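Local coordinates for penicillin-binding protein PbpB (Mycobacterium tuberculosis, PDB 6KGW) that makes cross-linked peptidoglycan from lipid intermediates, its C-terminal transpeptidase domain being sensitive to penicillin, at residues Pro267-Lys272 with Ala473-Thr478; Val304-Glu309 with Ser325-Leu330. All coordinates share one frame; numbering follows the deposited sequence.

Contact 1 (Pro267-Lys272 with Ala473-Thr478); sequences PGSVNK and AGKTGT. With AIX ((2R,4S)-2-[(1R)-1-{[(2R)-2-amino-2-phenylacetyl]amino}-2-oxoethyl]-5,5-dimethyl-1,3-thiazolidine-4-carboxylic acid), chain E.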
loop_
_atom_site.group_PDB
_atom_site.type_symbol
_atom_site.label_atom_id
_atom_site.label_comp_id
_atom_site.label_asym_id
_atom_site.label_seq_id
_atom_site.Cartn_x
_atom_site.Cartn_y
_atom_site.Cartn_z
ATOM N N PRO A 267 -11.700 1.681 -0.511
ATOM C CA PRO A 267 -10.710 2.394 0.310
ATOM C C PRO A 267 -11.298 3.399 1.298
ATOM O O PRO A 267 -10.599 3.783 2.247
ATOM C CB PRO A 267 -9.860 3.106 -0.742
ATOM C CG PRO A 267 -10.899 3.421 -1.838
ATOM C CD PRO A 267 -11.770 2.198 -1.888
ATOM N N GLY A 268 -12.537 3.847 1.112
ATOM C CA GLY A 268 -13.031 4.928 1.950
ATOM C C GLY A 268 -12.126 6.144 1.871
ATOM O O GLY A 268 -11.571 6.472 0.819
ATOM N N SER A 269 -11.897 6.766 3.024
ATOM C CA SER A 269 -11.298 8.094 3.091
ATOM C C SER A 269 -9.828 8.187 2.667
ATOM O O SER A 269 -9.360 9.305 2.394
ATOM C CB SER A 269 -11.446 8.627 4.504
ATOM O OG SER A 269 -12.757 9.082 4.641
ATOM N N VAL A 270 -9.068 7.086 2.609
ATOM C CA VAL A 270 -7.729 7.263 2.039
ATOM C C VAL A 270 -7.812 7.704 0.591
ATOM O O VAL A 270 -6.886 8.344 0.089
ATOM C CB VAL A 270 -6.830 6.015 2.129
ATOM C CG1 VAL A 270 -6.309 5.867 3.522
ATOM C CG2 VAL A 270 -7.582 4.770 1.638
ATOM N N ASN A 271 -8.918 7.410 -0.087
ATOM C CA ASN A 271 -9.082 7.887 -1.452
ATOM C C ASN A 271 -9.131 9.409 -1.564
ATOM O O ASN A 271 -9.075 9.927 -2.681
ATOM C CB ASN A 271 -10.349 7.295 -2.060
ATOM C CG ASN A 271 -10.263 7.190 -3.565
ATOM O OD1 ASN A 271 -9.256 6.733 -4.094
ATOM N ND2 ASN A 271 -11.307 7.634 -4.268
ATOM N N LYS A 272 -9.250 10.142 -0.454
ATOM C CA LYS A 272 -9.445 11.580 -0.576
ATOM C C LYS A 272 -8.219 12.303 -1.122
ATOM O O LYS A 272 -8.330 13.469 -1.504
ATOM C CB LYS A 272 -9.879 12.158 0.766
ATOM C CG LYS A 272 -11.299 11.768 1.145
ATOM C CD LYS A 272 -11.726 12.417 2.444
ATOM C CE LYS A 272 -13.065 11.841 2.935
ATOM N NZ LYS A 272 -13.456 12.450 4.234
ATOM N N ALA A 473 3.211 12.686 7.183
ATOM C CA ALA A 473 2.027 13.123 6.448
ATOM C C ALA A 473 1.288 11.869 6.036
ATOM O O ALA A 473 1.914 10.931 5.532
ATOM C CB ALA A 473 2.394 13.971 5.215
ATOM N N GLY A 474 -0.018 11.843 6.263
ATOM C CA GLY A 474 -0.784 10.677 5.887
ATOM C C GLY A 474 -2.260 10.984 5.786
ATOM O O GLY A 474 -2.675 12.140 5.822
ATOM N N LYS A 475 -3.049 9.925 5.648
ATOM C CA LYS A 475 -4.499 10.037 5.610
ATOM C C LYS A 475 -5.099 8.731 6.117
ATOM O O LYS A 475 -4.663 7.649 5.711
ATOM C CB LYS A 475 -4.993 10.344 4.195
ATOM C CG LYS A 475 -6.508 10.410 4.049
ATOM C CD LYS A 475 -7.071 11.645 4.740
ATOM C CE LYS A 475 -8.589 11.642 4.764
ATOM N NZ LYS A 475 -9.083 10.788 5.882
ATOM N N THR A 476 -6.073 8.839 7.015
ATOM C CA THR A 476 -6.818 7.703 7.540
ATOM C C THR A 476 -7.962 7.342 6.606
ATOM O O THR A 476 -8.376 8.144 5.762
ATOM C CB THR A 476 -7.397 8.025 8.918
ATOM O OG1 THR A 476 -8.039 9.308 8.861
ATOM C CG2 THR A 476 -6.304 8.021 10.020
ATOM N N GLY A 477 -8.499 6.143 6.797
ATOM C CA GLY A 477 -9.759 5.783 6.170
ATOM C C GLY A 477 -10.546 4.771 6.969
ATOM O O GLY A 477 -9.986 3.939 7.687
ATOM N N THR A 478 -11.866 4.829 6.808
ATOM C CA THR A 478 -12.811 3.892 7.422
ATOM C C THR A 478 -13.905 3.679 6.377
ATOM O O THR A 478 -14.814 4.505 6.246
ATOM C CB THR A 478 -13.397 4.428 8.732
ATOM O OG1 THR A 478 -12.350 4.845 9.613
ATOM C CG2 THR A 478 -14.225 3.366 9.437
HETATM C C8 AIX E . -17.467 4.802 10.466
HETATM C C5 AIX E . -17.802 5.972 8.385
HETATM C C6 AIX E . -13.856 8.986 9.669
HETATM N N1 AIX E . -15.719 7.430 6.526
HETATM C C2 AIX E . -11.447 8.306 9.047
HETATM N N3 AIX E . -13.002 9.149 7.368
HETATM C C4 AIX E . -17.675 6.030 6.873
HETATM C C1 AIX E . -13.306 10.220 10.384
HETATM C C3 AIX E . -17.053 7.355 6.399
HETATM C C7 AIX E . -17.390 4.845 9.083
HETATM C C9 AIX E . -17.957 5.882 11.168
HETATM C C10 AIX E . -18.377 7.004 10.484
HETATM C C11 AIX E . -18.306 7.047 9.102
HETATM C C12 AIX E . -12.901 8.367 8.603
HETATM C C13 AIX E . -14.368 9.524 7.079
HETATM C C14 AIX E . -14.896 8.518 5.999
HETATM C C15 AIX E . -13.611 8.016 5.249
HETATM C C16 AIX E . -14.282 7.918 10.675
HETATM N N2 AIX E . -18.965 5.746 6.216
HETATM O O1 AIX E . -10.751 9.244 8.489
HETATM O O2 AIX E . -10.990 7.478 9.832
HETATM O O3 AIX E . -17.747 8.252 5.926
HETATM O O4 AIX E . -13.027 7.022 5.587
HETATM S S1 AIX E . -15.315 9.475 8.657
#

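Contact 2 (Val304-Glu309 with Ser325-Leu330); sequences VHDAWE and SNVGTL. With AIX ((2R,4S)-2-[(1R)-1-{[(2R)-2-amino-2-phenylacetyl]amino}-2-oxoethyl]-5,5-dimethyl-1,3-thiazolidine-4-carboxylic acid), chain E.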
loop_
_atom_site.group_PDB
_atom_site.type_symbol
_atom_site.label_atom_id
_atom_site.label_comp_id
_atom_site.label_asym_id
_atom_site.label_seq_id
_atom_site.Cartn_x
_atom_site.Cartn_y
_atom_site.Cartn_z
ATOM N N VAL A 304 -25.293 12.690 2.089
ATOM C CA VAL A 304 -23.984 12.345 2.631
ATOM C C VAL A 304 -23.776 13.085 3.942
ATOM O O VAL A 304 -23.995 14.300 4.017
ATOM C CB VAL A 304 -22.865 12.672 1.633
ATOM C CG1 VAL A 304 -21.583 12.037 2.098
ATOM C CG2 VAL A 304 -23.251 12.178 0.259
ATOM N N HIS A 305 -23.334 12.356 4.966
ATOM C CA HIS A 305 -23.187 12.883 6.312
ATOM C C HIS A 305 -21.732 12.776 6.753
ATOM O O HIS A 305 -20.996 11.885 6.320
ATOM C CB HIS A 305 -24.138 12.163 7.327
ATOM C CG HIS A 305 -24.109 10.652 7.289
ATOM N ND1 HIS A 305 -24.153 9.913 6.119
ATOM C CD2 HIS A 305 -24.101 9.741 8.298
ATOM C CE1 HIS A 305 -24.150 8.622 6.409
ATOM N NE2 HIS A 305 -24.116 8.490 7.724
ATOM N N ASP A 306 -21.306 13.710 7.595
ATOM C CA ASP A 306 -20.000 13.605 8.218
ATOM C C ASP A 306 -20.065 12.687 9.441
ATOM O O ASP A 306 -21.107 12.552 10.084
ATOM C CB ASP A 306 -19.485 14.989 8.601
ATOM C CG ASP A 306 -18.853 15.731 7.414
ATOM O OD1 ASP A 306 -18.638 15.093 6.348
ATOM O OD2 ASP A 306 -18.543 16.938 7.564
ATOM N N ALA A 307 -18.939 12.035 9.751
ATOM C CA ALA A 307 -18.911 11.060 10.843
ATOM C C ALA A 307 -19.269 11.656 12.200
ATOM O O ALA A 307 -19.414 10.903 13.168
ATOM C CB ALA A 307 -17.540 10.399 10.948
ATOM N N TRP A 308 -19.403 12.973 12.297
ATOM C CA TRP A 308 -19.895 13.630 13.493
ATOM C C TRP A 308 -20.964 14.624 13.074
ATOM O O TRP A 308 -20.921 15.161 11.968
ATOM C CB TRP A 308 -18.758 14.322 14.264
ATOM C CG TRP A 308 -18.006 15.436 13.531
ATOM C CD1 TRP A 308 -18.049 16.769 13.819
ATOM C CD2 TRP A 308 -17.085 15.298 12.431
ATOM N NE1 TRP A 308 -17.229 17.469 12.966
ATOM C CE2 TRP A 308 -16.626 16.592 12.105
ATOM C CE3 TRP A 308 -16.616 14.209 11.679
ATOM C CZ2 TRP A 308 -15.713 16.827 11.066
ATOM C CZ3 TRP A 308 -15.713 14.447 10.640
ATOM C CH2 TRP A 308 -15.276 15.743 10.344
ATOM N N GLU A 309 -21.956 14.835 13.930
ATOM C CA GLU A 309 -22.944 15.858 13.630
ATOM C C GLU A 309 -22.341 17.231 13.921
ATOM O O GLU A 309 -21.620 17.419 14.909
ATOM C CB GLU A 309 -24.246 15.633 14.417
ATOM C CG GLU A 309 -25.172 14.513 13.845
ATOM C CD GLU A 309 -26.184 14.984 12.767
ATOM O OE1 GLU A 309 -26.727 16.100 12.892
ATOM O OE2 GLU A 309 -26.461 14.229 11.801
ATOM N N SER A 325 -13.778 15.404 6.565
ATOM C CA SER A 325 -15.164 15.757 6.260
ATOM C C SER A 325 -15.585 15.180 4.905
ATOM O O SER A 325 -15.009 15.531 3.869
ATOM C CB SER A 325 -15.324 17.275 6.267
ATOM O OG SER A 325 -16.573 17.681 5.734
ATOM N N ASN A 326 -16.593 14.299 4.907
ATOM C CA ASN A 326 -17.149 13.815 3.644
ATOM C C ASN A 326 -17.841 14.945 2.889
ATOM O O ASN A 326 -17.627 15.127 1.685
ATOM C CB ASN A 326 -18.139 12.669 3.893
ATOM C CG ASN A 326 -17.472 11.380 4.392
ATOM O OD1 ASN A 326 -16.274 11.156 4.208
ATOM N ND2 ASN A 326 -18.272 10.523 5.031
ATOM N N VAL A 327 -18.685 15.705 3.589
ATOM C CA VAL A 327 -19.384 16.838 2.984
ATOM C C VAL A 327 -18.387 17.812 2.359
ATOM O O VAL A 327 -18.529 18.224 1.195
ATOM C CB VAL A 327 -20.273 17.520 4.042
ATOM C CG1 VAL A 327 -20.923 18.801 3.493
ATOM C CG2 VAL A 327 -21.321 16.515 4.566
ATOM N N GLY A 328 -17.347 18.174 3.119
ATOM C CA GLY A 328 -16.334 19.063 2.585
ATOM C C GLY A 328 -15.639 18.500 1.360
ATOM O O GLY A 328 -15.395 19.225 0.386
ATOM N N THR A 329 -15.287 17.202 1.399
ATOM C CA THR A 329 -14.645 16.577 0.242
ATOM C C THR A 329 -15.543 16.658 -0.979
ATOM O O THR A 329 -15.083 16.920 -2.094
ATOM C CB THR A 329 -14.306 15.125 0.553
ATOM O OG1 THR A 329 -13.253 15.063 1.522
ATOM C CG2 THR A 329 -13.906 14.356 -0.721
ATOM N N LEU A 330 -16.839 16.449 -0.786
ATOM C CA LEU A 330 -17.742 16.431 -1.928
ATOM C C LEU A 330 -17.962 17.836 -2.486
ATOM O O LEU A 330 -17.992 18.020 -3.706
ATOM C CB LEU A 330 -19.056 15.767 -1.524
ATOM C CG LEU A 330 -18.962 14.241 -1.427
ATOM C CD1 LEU A 330 -20.242 13.643 -0.847
ATOM C CD2 LEU A 330 -18.685 13.660 -2.792
HETATM C C8 AIX E . -17.467 4.802 10.466
HETATM C C5 AIX E . -17.802 5.972 8.385
HETATM C C6 AIX E . -13.856 8.986 9.669
HETATM N N1 AIX E . -15.719 7.430 6.526
HETATM C C2 AIX E . -11.447 8.306 9.047
HETATM N N3 AIX E . -13.002 9.149 7.368
HETATM C C4 AIX E . -17.675 6.030 6.873
HETATM C C1 AIX E . -13.306 10.220 10.384
HETATM C C3 AIX E . -17.053 7.355 6.399
HETATM C C7 AIX E . -17.390 4.845 9.083
HETATM C C9 AIX E . -17.957 5.882 11.168
HETATM C C10 AIX E . -18.377 7.004 10.484
HETATM C C11 AIX E . -18.306 7.047 9.102
HETATM C C12 AIX E . -12.901 8.367 8.603
HETATM C C13 AIX E . -14.368 9.524 7.079
HETATM C C14 AIX E . -14.896 8.518 5.999
HETATM C C15 AIX E . -13.611 8.016 5.249
HETATM C C16 AIX E . -14.282 7.918 10.675
HETATM N N2 AIX E . -18.965 5.746 6.216
HETATM O O1 AIX E . -10.751 9.244 8.489
HETATM O O2 AIX E . -10.990 7.478 9.832
HETATM O O3 AIX E . -17.747 8.252 5.926
HETATM O O4 AIX E . -13.027 7.022 5.587
HETATM S S1 AIX E . -15.315 9.475 8.657
HETATM O O HOH W 1 -16.889 12.613 7.712
#

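Contact 1 (Pro267-Lys272 with Ala473-Thr478)
This buried contact sets the turn that leads into helix 272-281, with Ser269 and Lys272, consistent with the SxxK motif of penicillin-binding proteins, against the KTG strand Lys475-Gly477, as in the active sites of penicillin-binding transpeptidases. Ser269, the acyl-ester serine by similarity, is here joined covalently to the ring-opened penicillin: its OG lies 1.5 Å from AIX C15. The carbonyl oxygen of the acyl-ester, AIX O4, sits in the oxyanion hole, held 2.8 Å from Thr478 N by a nearly straight bond (166°) and more weakly by Ser269 N. Gly477 brings its CA to 3.7 Å from Ser269 CB, and the lack of a side chain lets strand and turn close up. Val270 fills the flank with a hydrocarbon branch, CG1 lying 3.3 Å from Lys475 O. Lys475 starts with CG anti to its backbone N (chi1 177°) and bends at chi2 and chi4, which carries its methylenes past Ser269 O and returns NZ to Thr476 O at 2.7 Å; Ser324 OG binds the same ammonium. Lys272, by contrast, runs extended to Ser324. The two threonines suit a carboxylate: Thr476 OG1, also bonded to Thr461, donates to AIX O1 at 2.7 Å, and Thr478 OG1 donates to AIX O2 at 3.0 Å.

Contact 2 (Val304-Glu309 with Ser325-Leu330)
The end of strand 302-305 and the loop after it pass the first turn of helix 326-347, coming closest where the CA atoms of Asp306 and Asn326 are 5.4 Å apart. Asp306 directs its carboxylate at the helix start, where the first N-H groups have no carbonyl of a preceding turn to bond. OD1 accepts from Val327 N at 2.8 Å and OD2 from the hydroxyl of Ser325, each from the syn side and somewhat out of the carboxylate plane; His310 adds a bond to OD2. Ser325 is the N-cap: with OG anti to its own N (chi1 169°), it accepts from Gly328 N at 2.8 Å while donating to Asp306. Farther along the helix, Val304 meets Leu330 tip to tip, CG2 to CD1 at 3.5 Å, an apolar patch beside the polar one. Asn326, consistent with the SxN motif together with Ser324, bonds His305 O weakly through ND2; its 2.5 Å to AIX O3 is uncomfortably short and of doubtful accuracy. Ala307 rests its small CB 3.3 Å from AIX S1. An anionic Asp306 would probably be stabilised by the helix dipole, and its bonds tie the loop to the helix start whose Asn326 faces the acyl side chain.

How the contacts relate
Both contacts are largely buried and line one penicillin site in the transpeptidase domain, their centres about 13 Å apart. The centre of contact 1 lies about 12 Å from the chain centre and all its touching residues are buried; contact 2 is about 25 Å out, with one touching residue exposed. In sequence, contact 2 nests inside the loop contact 1 closes. Contact 1 joins a helix start to a strand of the central sheet and holds the acyl-ester and two lysines; contact 2 joins a loop to a helix N-terminus through a carboxylate. They meet where Lys272 NZ approaches Asn326 OD1 at 3.1 Å, a probable hydrogen bond, and Lys272 CD packs on Thr329.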